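Local structure of Ice-binding protein isoform1a (Antarctomyces psychrotrophicus, 7BWX) at residues Gln55-Asn59 with Asp60-Thr64; Ser63-Ala66 with Phe67-Ser70; Asp69-Thr72 with Ala73-Ala76. The protein probably binds to ice crystals, apparently engaging specific water molecules of the ice prism planes, through a right-handed beta-solenoid. The protein carries 1 engineered substitution. All coordinates share one frame; numbering follows the deposited sequence.

Contact 1 (Gln55-Asn59 with Asp60-Thr64). Engineered in segment 60-64: Asp61 (natural residue Asn).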
loop_
_atom_site.group_PDB
_atom_site.type_symbol
_atom_site.label_atom_id
_atom_site.label_comp_id
_atom_site.label_asym_id
_atom_site.label_seq_id
_atom_site.Cartn_x
_atom_site.Cartn_y
_atom_site.Cartn_z
ATOM N N GLN A 55 11.597 -4.565 12.954
ATOM C CA GLN A 55 11.210 -4.606 14.393
ATOM C C GLN A 55 9.700 -4.844 14.509
ATOM O O GLN A 55 8.937 -4.246 13.741
ATOM C CB GLN A 55 11.602 -3.289 15.060
ATOM C CG GLN A 55 13.108 -3.114 15.251
ATOM C CD GLN A 55 13.384 -1.854 16.045
ATOM O OE1 GLN A 55 13.838 -0.849 15.496
ATOM N NE2 GLN A 55 13.039 -1.871 17.333
ATOM N N LEU A 56 9.294 -5.624 15.484
ATOM C CA LEU A 56 7.882 -5.856 15.822
ATOM C C LEU A 56 7.492 -4.806 16.863
ATOM O O LEU A 56 8.217 -4.606 17.839
ATOM C CB LEU A 56 7.806 -7.303 16.294
ATOM C CG LEU A 56 6.445 -7.935 16.419
ATOM C CD1 LEU A 56 5.581 -7.740 15.171
ATOM C CD2 LEU A 56 6.623 -9.412 16.733
ATOM N N HIS A 57 6.427 -4.064 16.630
ATOM C CA HIS A 57 5.939 -3.041 17.576
ATOM C C HIS A 57 4.472 -3.336 17.839
ATOM O O HIS A 57 3.621 -2.858 17.081
ATOM C CB HIS A 57 6.149 -1.640 17.013
ATOM C CG HIS A 57 7.576 -1.228 16.899
ATOM N ND1 HIS A 57 8.293 -0.816 18.006
ATOM C CD2 HIS A 57 8.383 -1.061 15.807
ATOM C CE1 HIS A 57 9.522 -0.479 17.632
ATOM N NE2 HIS A 57 9.605 -0.603 16.273
ATOM N N ILE A 58 4.203 -4.183 18.817
ATOM C CA ILE A 58 2.800 -4.477 19.210
ATOM C C ILE A 58 2.472 -3.593 20.410
ATOM O O ILE A 58 2.876 -3.894 21.585
ATOM C CB ILE A 58 2.578 -5.964 19.462
ATOM C CG1 ILE A 58 3.063 -6.803 18.272
ATOM C CG2 ILE A 58 1.125 -6.211 19.785
ATOM C CD1 ILE A 58 2.962 -8.286 18.474
ATOM N N ASN A 59 1.781 -2.519 20.128
ATOM C CA ASN A 59 1.213 -1.623 21.142
ATOM C C ASN A 59 2.314 -1.017 22.003
ATOM O O ASN A 59 2.282 -1.187 23.245
ATOM C CB ASN A 59 0.152 -2.330 21.972
ATOM C CG ASN A 59 -0.679 -1.285 22.708
ATOM O OD1 ASN A 59 -0.739 -0.133 22.270
ATOM N ND2 ASN A 59 -1.333 -1.681 23.786
ATOM N N ASP A 60 3.239 -0.268 21.393
ATOM C CA ASP A 60 4.207 0.558 22.150
ATOM C C ASP A 60 4.073 2.001 21.627
ATOM O O ASP A 60 3.178 2.258 20.777
ATOM C CB ASP A 60 5.604 -0.056 22.063
ATOM C CG ASP A 60 6.124 -0.215 20.628
ATOM O OD1 ASP A 60 5.542 0.415 19.696
ATOM O OD2 ASP A 60 7.101 -0.959 20.450
ATOM N N ASP A 61 4.942 2.904 22.082
ATOM C CA ASP A 61 4.895 4.303 21.627
ATOM C C ASP A 61 5.084 4.372 20.094
ATOM O O ASP A 61 4.438 5.232 19.485
ATOM C CB ASP A 61 5.879 5.139 22.435
ATOM C CG ASP A 61 5.416 5.398 23.885
ATOM O OD1 ASP A 61 4.266 4.979 24.265
ATOM O OD2 ASP A 61 6.160 6.080 24.597
ATOM N N THR A 62 5.920 3.514 19.500
ATOM C CA THR A 62 6.181 3.524 18.054
ATOM C C THR A 62 4.886 3.170 17.327
ATOM O O THR A 62 4.539 3.863 16.370
ATOM C CB THR A 62 7.361 2.640 17.640
ATOM O OG1 THR A 62 8.484 3.114 18.376
ATOM C CG2 THR A 62 7.615 2.732 16.159
ATOM N N SER A 63 4.222 2.099 17.713
ATOM C CA SER A 63 3.007 1.661 16.983
ATOM C C SER A 63 1.896 2.708 17.136
ATOM O O SER A 63 1.175 2.943 16.159
ATOM C CB SER A 63 2.558 0.300 17.384
ATOM O OG SER A 63 2.266 0.184 18.775
ATOM N N THR A 64 1.724 3.321 18.296
ATOM C CA THR A 64 0.695 4.372 18.454
ATOM C C THR A 64 0.995 5.555 17.533
ATOM O O THR A 64 0.068 6.020 16.801
ATOM C CB THR A 64 0.566 4.842 19.894
ATOM O OG1 THR A 64 0.096 3.693 20.607
ATOM C CG2 THR A 64 -0.410 5.983 20.053
HETATM O O HOH W 1 -0.155 1.138 19.763
#
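His57 lies with one face of its imidazole under Thr62, whose CB stands 3.8 Å from the ring centroid, a CH-pi contact set toward the ring's rim. At the edge of the same ring Asp60 takes over: ND1 of His57 donates to OD2 of Asp60 at 2.7 Å, nearly straight at 168° and in the ring plane, and OD2 receives it on its syn lone pair. The ring is thus held at one edge and packed against on one face, with the ring and carboxylate planes 59° apart.

Asp60 also caps the start of helix 61-79. Its other oxygen, OD1, accepts from the backbone N of Ser63 at 2.9 Å, while the backbone N of Asp60 donates to OG of Ser63 at 2.8 Å, completing a capping box. With chi1 at 59°, Ser63 holds its hydroxyl between its own N and carbonyl carbon, turned back to the cap. A water then joins this OG to OD1 of Asn59 and OG1 of Thr64. Since each carboxylate oxygen has an N-H partner, the negative charge at the helix start is probably well stabilised, and the cap is tied to strand 56-58.

Contact 2 (Ser63-Ala66 with Phe67-Ser70); sequences STQA and FADS
Gln65 and Asp69, one helical turn apart, supply the side-chain hydrogen bond across this part of helix 61-79. NE2 of Gln65 donates to OD1 of Asp69 at 2.8 Å, with an angle of 150° at the hydrogen. The acceptor lies close to the amide plane of Gln65, yet the donor comes in from above the carboxylate plane, 43° out of it, and the two flat groups are clearly turned against each other. Gln65 manages this by folding: CG leaves opposite the backbone N, and a bend at chi2 of 64° swings the amide onward, toward Asp69. OD2 of Asp69 has its own donor, the backbone N of Ala13, so the carboxylate joins a helical neighbour to the N-terminal segment.

Main-chain bonds make up the second group. The N-H groups of Phe67, Ala68, Asp69 and Ser70 donate to the carbonyls of Ser63, Thr64, Gln65 and Ala66, an unbroken i to i+4 ladder of regular alpha-helix. Ser70 adds a hydroxyl bond, its OG donating a hydrogen bond to O of Phe67 at 2.7 Å.

The van der Waals contacts sort by direction. CB of Phe67 rests 3.4 Å from O of Ser63, while its ring leads away to Pro22 and Thr40. Ala66 meets Phe17 and Leu20, and Ser70 also touches Leu20, consistent with close packing of the helix on strand 19-20. In chemical terms, the carboxylate of Asp69 shares its charge between two N-H donors, one on each oxygen, which probably limits its rotation and stabilises its ionised form.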
loop_
_atom_site.group_PDB
_atom_site.type_symbol
_atom_site.label_atom_id
_atom_site.label_comp_id
_atom_site.label_asym_id
_atom_site.label_seq_id
_atom_site.Cartn_x
_atom_site.Cartn_y
_atom_site.Cartn_z
ATOM N N SER A 63 4.222 2.099 17.713
ATOM C CA SER A 63 3.007 1.661 16.983
ATOM C C SER A 63 1.896 2.708 17.136
ATOM O O SER A 63 1.175 2.943 16.159
ATOM C CB SER A 63 2.558 0.300 17.384
ATOM O OG SER A 63 2.266 0.184 18.775
ATOM N N THR A 64 1.724 3.321 18.296
ATOM C CA THR A 64 0.695 4.372 18.454
ATOM C C THR A 64 0.995 5.555 17.533
ATOM O O THR A 64 0.068 6.020 16.801
ATOM C CB THR A 64 0.566 4.842 19.894
ATOM O OG1 THR A 64 0.096 3.693 20.607
ATOM C CG2 THR A 64 -0.410 5.983 20.053
ATOM N N GLN A 65 2.239 6.015 17.533
ATOM C CA GLN A 65 2.619 7.185 16.701
ATOM C C GLN A 65 2.543 6.793 15.215
ATOM O O GLN A 65 2.038 7.600 14.407
ATOM C CB GLN A 65 4.002 7.713 17.053
ATOM C CG GLN A 65 4.346 9.041 16.367
ATOM C CD GLN A 65 3.425 10.152 16.822
ATOM O OE1 GLN A 65 3.416 10.482 17.987
ATOM N NE2 GLN A 65 2.560 10.654 15.948
ATOM N N ALA A 66 2.977 5.593 14.870
ATOM C CA ALA A 66 2.945 5.116 13.468
ATOM C C ALA A 66 1.494 5.036 12.987
ATOM O O ALA A 66 1.170 5.534 11.864
ATOM C CB ALA A 66 3.650 3.773 13.308
ATOM N N PHE A 67 0.598 4.463 13.798
ATOM C CA PHE A 67 -0.803 4.370 13.366
ATOM C C PHE A 67 -1.384 5.775 13.179
ATOM O O PHE A 67 -2.040 6.067 12.135
ATOM C CB PHE A 67 -1.635 3.522 14.323
ATOM C CG PHE A 67 -3.032 3.416 13.813
ATOM C CD1 PHE A 67 -3.286 2.696 12.655
ATOM C CD2 PHE A 67 -4.067 4.104 14.423
ATOM C CE1 PHE A 67 -4.564 2.662 12.135
ATOM C CE2 PHE A 67 -5.351 4.026 13.916
ATOM C CZ PHE A 67 -5.585 3.335 12.754
ATOM N N ALA A 68 -1.209 6.638 14.159
ATOM C CA ALA A 68 -1.720 8.028 14.063
ATOM C C ALA A 68 -1.167 8.653 12.776
ATOM O O ALA A 68 -1.916 9.244 12.014
ATOM C CB ALA A 68 -1.274 8.831 15.234
ATOM N N ASP A 69 0.128 8.501 12.532
ATOM C CA ASP A 69 0.784 9.096 11.336
ATOM C C ASP A 69 0.182 8.502 10.060
ATOM O O ASP A 69 0.022 9.256 9.093
ATOM C CB ASP A 69 2.304 8.949 11.401
ATOM C CG ASP A 69 2.967 9.818 12.501
ATOM O OD1 ASP A 69 2.262 10.717 13.124
ATOM O OD2 ASP A 69 4.184 9.614 12.741
ATOM N N SER A 70 -0.138 7.206 10.049
ATOM C CA SER A 70 -0.725 6.538 8.865
ATOM C C SER A 70 -2.080 7.175 8.587
ATOM O O SER A 70 -2.436 7.407 7.416
ATOM C CB SER A 70 -0.808 5.046 9.014
ATOM O OG SER A 70 -1.864 4.618 9.854
#

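Contact 3 (Asp69-Thr72 with Ala73-Ala76); sequences DSRT and AFVA
Regular alpha-helix in the later part of helix 61-79, where it runs beside the beta-solenoid, brings Arg71 near Phe74. The guanidinium has CB of Phe74 over one face, and NH1 of Arg71 comes within 4.3 Å of CG of Phe74, oblique to the ring: a loose approach, neither a stack nor a cation-pi pair. The firmer bond is to Ser70. Torsions of -63° at chi1 and -54° at chi2 curl Arg71 back beside its own backbone, where NE of Arg71 donates to OG of Ser70 at 3.1 Å, a straight bond (166°) with the acceptor in the guanidinium plane; NH2 of Arg71 reaches the same OG only weakly. This OG, whose other partner is O of Phe67, thus also accepts.

Four i to i+4 bonds carry the backbone, from N of Ala73, Phe74, Val75 and Ala76 to O of Asp69, Ser70, Arg71 and Thr72. CG2 of Val75 rests 3.4 Å from O of Arg71. Beyond the helix, NH1 of Arg71 donates to O of Ala175, and NH2 makes a weak bond to O of Leu192. Arg71, Ala73 and Phe74 all touch Ile174, fastening the helix to strand 172-175, while Ala73 and Ala76 meet Leu11 and Leu9 of the N-terminal segment.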
loop_
_atom_site.group_PDB
_atom_site.type_symbol
_atom_site.label_atom_id
_atom_site.label_comp_id
_atom_site.label_asym_id
_atom_site.label_seq_id
_atom_site.Cartn_x
_atom_site.Cartn_y
_atom_site.Cartn_z
ATOM N N ASP A 69 0.128 8.501 12.532
ATOM C CA ASP A 69 0.784 9.096 11.336
ATOM C C ASP A 69 0.182 8.502 10.060
ATOM O O ASP A 69 0.022 9.256 9.093
ATOM C CB ASP A 69 2.304 8.949 11.401
ATOM C CG ASP A 69 2.967 9.818 12.501
ATOM O OD1 ASP A 69 2.262 10.717 13.124
ATOM O OD2 ASP A 69 4.184 9.614 12.741
ATOM N N SER A 70 -0.138 7.206 10.049
ATOM C CA SER A 70 -0.725 6.538 8.865
ATOM C C SER A 70 -2.080 7.175 8.587
ATOM O O SER A 70 -2.436 7.407 7.416
ATOM C CB SER A 70 -0.808 5.046 9.014
ATOM O OG SER A 70 -1.864 4.618 9.854
ATOM N N ARG A 71 -2.850 7.453 9.626
ATOM C CA ARG A 71 -4.198 8.030 9.434
ATOM C C ARG A 71 -4.086 9.495 9.026
ATOM O O ARG A 71 -4.897 9.929 8.193
ATOM C CB ARG A 71 -5.047 7.845 10.689
ATOM C CG ARG A 71 -5.300 6.394 11.049
ATOM C CD ARG A 71 -5.902 5.576 9.915
ATOM N NE ARG A 71 -4.858 4.857 9.163
ATOM C CZ ARG A 71 -5.101 4.157 8.054
ATOM N NH1 ARG A 71 -6.308 4.131 7.537
ATOM N NH2 ARG A 71 -4.141 3.464 7.475
ATOM N N THR A 72 -3.130 10.230 9.568
ATOM C CA THR A 72 -2.864 11.630 9.178
ATOM C C THR A 72 -2.571 11.677 7.659
ATOM O O THR A 72 -3.081 12.557 6.923
ATOM C CB THR A 72 -1.720 12.202 10.013
ATOM O OG1 THR A 72 -2.060 12.138 11.414
ATOM C CG2 THR A 72 -1.366 13.625 9.607
ATOM N N ALA A 73 -1.753 10.750 7.182
ATOM C CA ALA A 73 -1.397 10.656 5.753
ATOM C C ALA A 73 -2.642 10.284 4.954
ATOM O O ALA A 73 -2.809 10.824 3.851
ATOM C CB ALA A 73 -0.258 9.663 5.567
ATOM N N PHE A 74 -3.480 9.354 5.444
ATOM C CA PHE A 74 -4.729 8.969 4.747
ATOM C C PHE A 74 -5.587 10.213 4.519
ATOM O O PHE A 74 -6.084 10.461 3.399
ATOM C CB PHE A 74 -5.493 7.910 5.533
ATOM C CG PHE A 74 -6.733 7.425 4.842
ATOM C CD1 PHE A 74 -6.662 6.453 3.856
ATOM C CD2 PHE A 74 -7.959 7.986 5.135
ATOM C CE1 PHE A 74 -7.806 6.039 3.199
ATOM C CE2 PHE A 74 -9.103 7.537 4.509
ATOM C CZ PHE A 74 -9.025 6.592 3.516
ATOM N N VAL A 75 -5.795 10.964 5.581
ATOM C CA VAL A 75 -6.668 12.170 5.563
ATOM C C VAL A 75 -6.061 13.187 4.584
ATOM O O VAL A 75 -6.827 13.725 3.739
ATOM C CB VAL A 75 -6.862 12.746 6.970
ATOM C CG1 VAL A 75 -7.498 14.133 6.916
ATOM C CG2 VAL A 75 -7.707 11.793 7.809
ATOM N N ALA A 76 -4.754 13.401 4.642
ATOM C CA ALA A 76 -4.071 14.384 3.760
ATOM C C ALA A 76 -4.189 13.917 2.295
ATOM O O ALA A 76 -4.462 14.725 1.405
ATOM C CB ALA A 76 -2.627 14.541 4.179
#

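Overall arrangement
The three contacts follow one another along the chain and share helix 61-79. Contact 1 leads the chain from strand 56-58 into the helix, contact 2 carries on from Ser63 and Thr64, and contact 3 from Asp69 and Ser70. The centres of contacts 1 and 2 lie about 9 Å apart. Between the centres of contacts 2 and 3 it is again about 9 Å, and between those of contacts 1 and 3 about 17 Å. The outside partners change along the way: strand 36-39 near contact 1, strand 19-20 at contact 2 and strand 172-175 at contact 3. As a worked example, this is a helix anchored at its start and then laid alongside several coils of a right-handed beta-helix, not in chain order, as in other members of the ice-binding protein family.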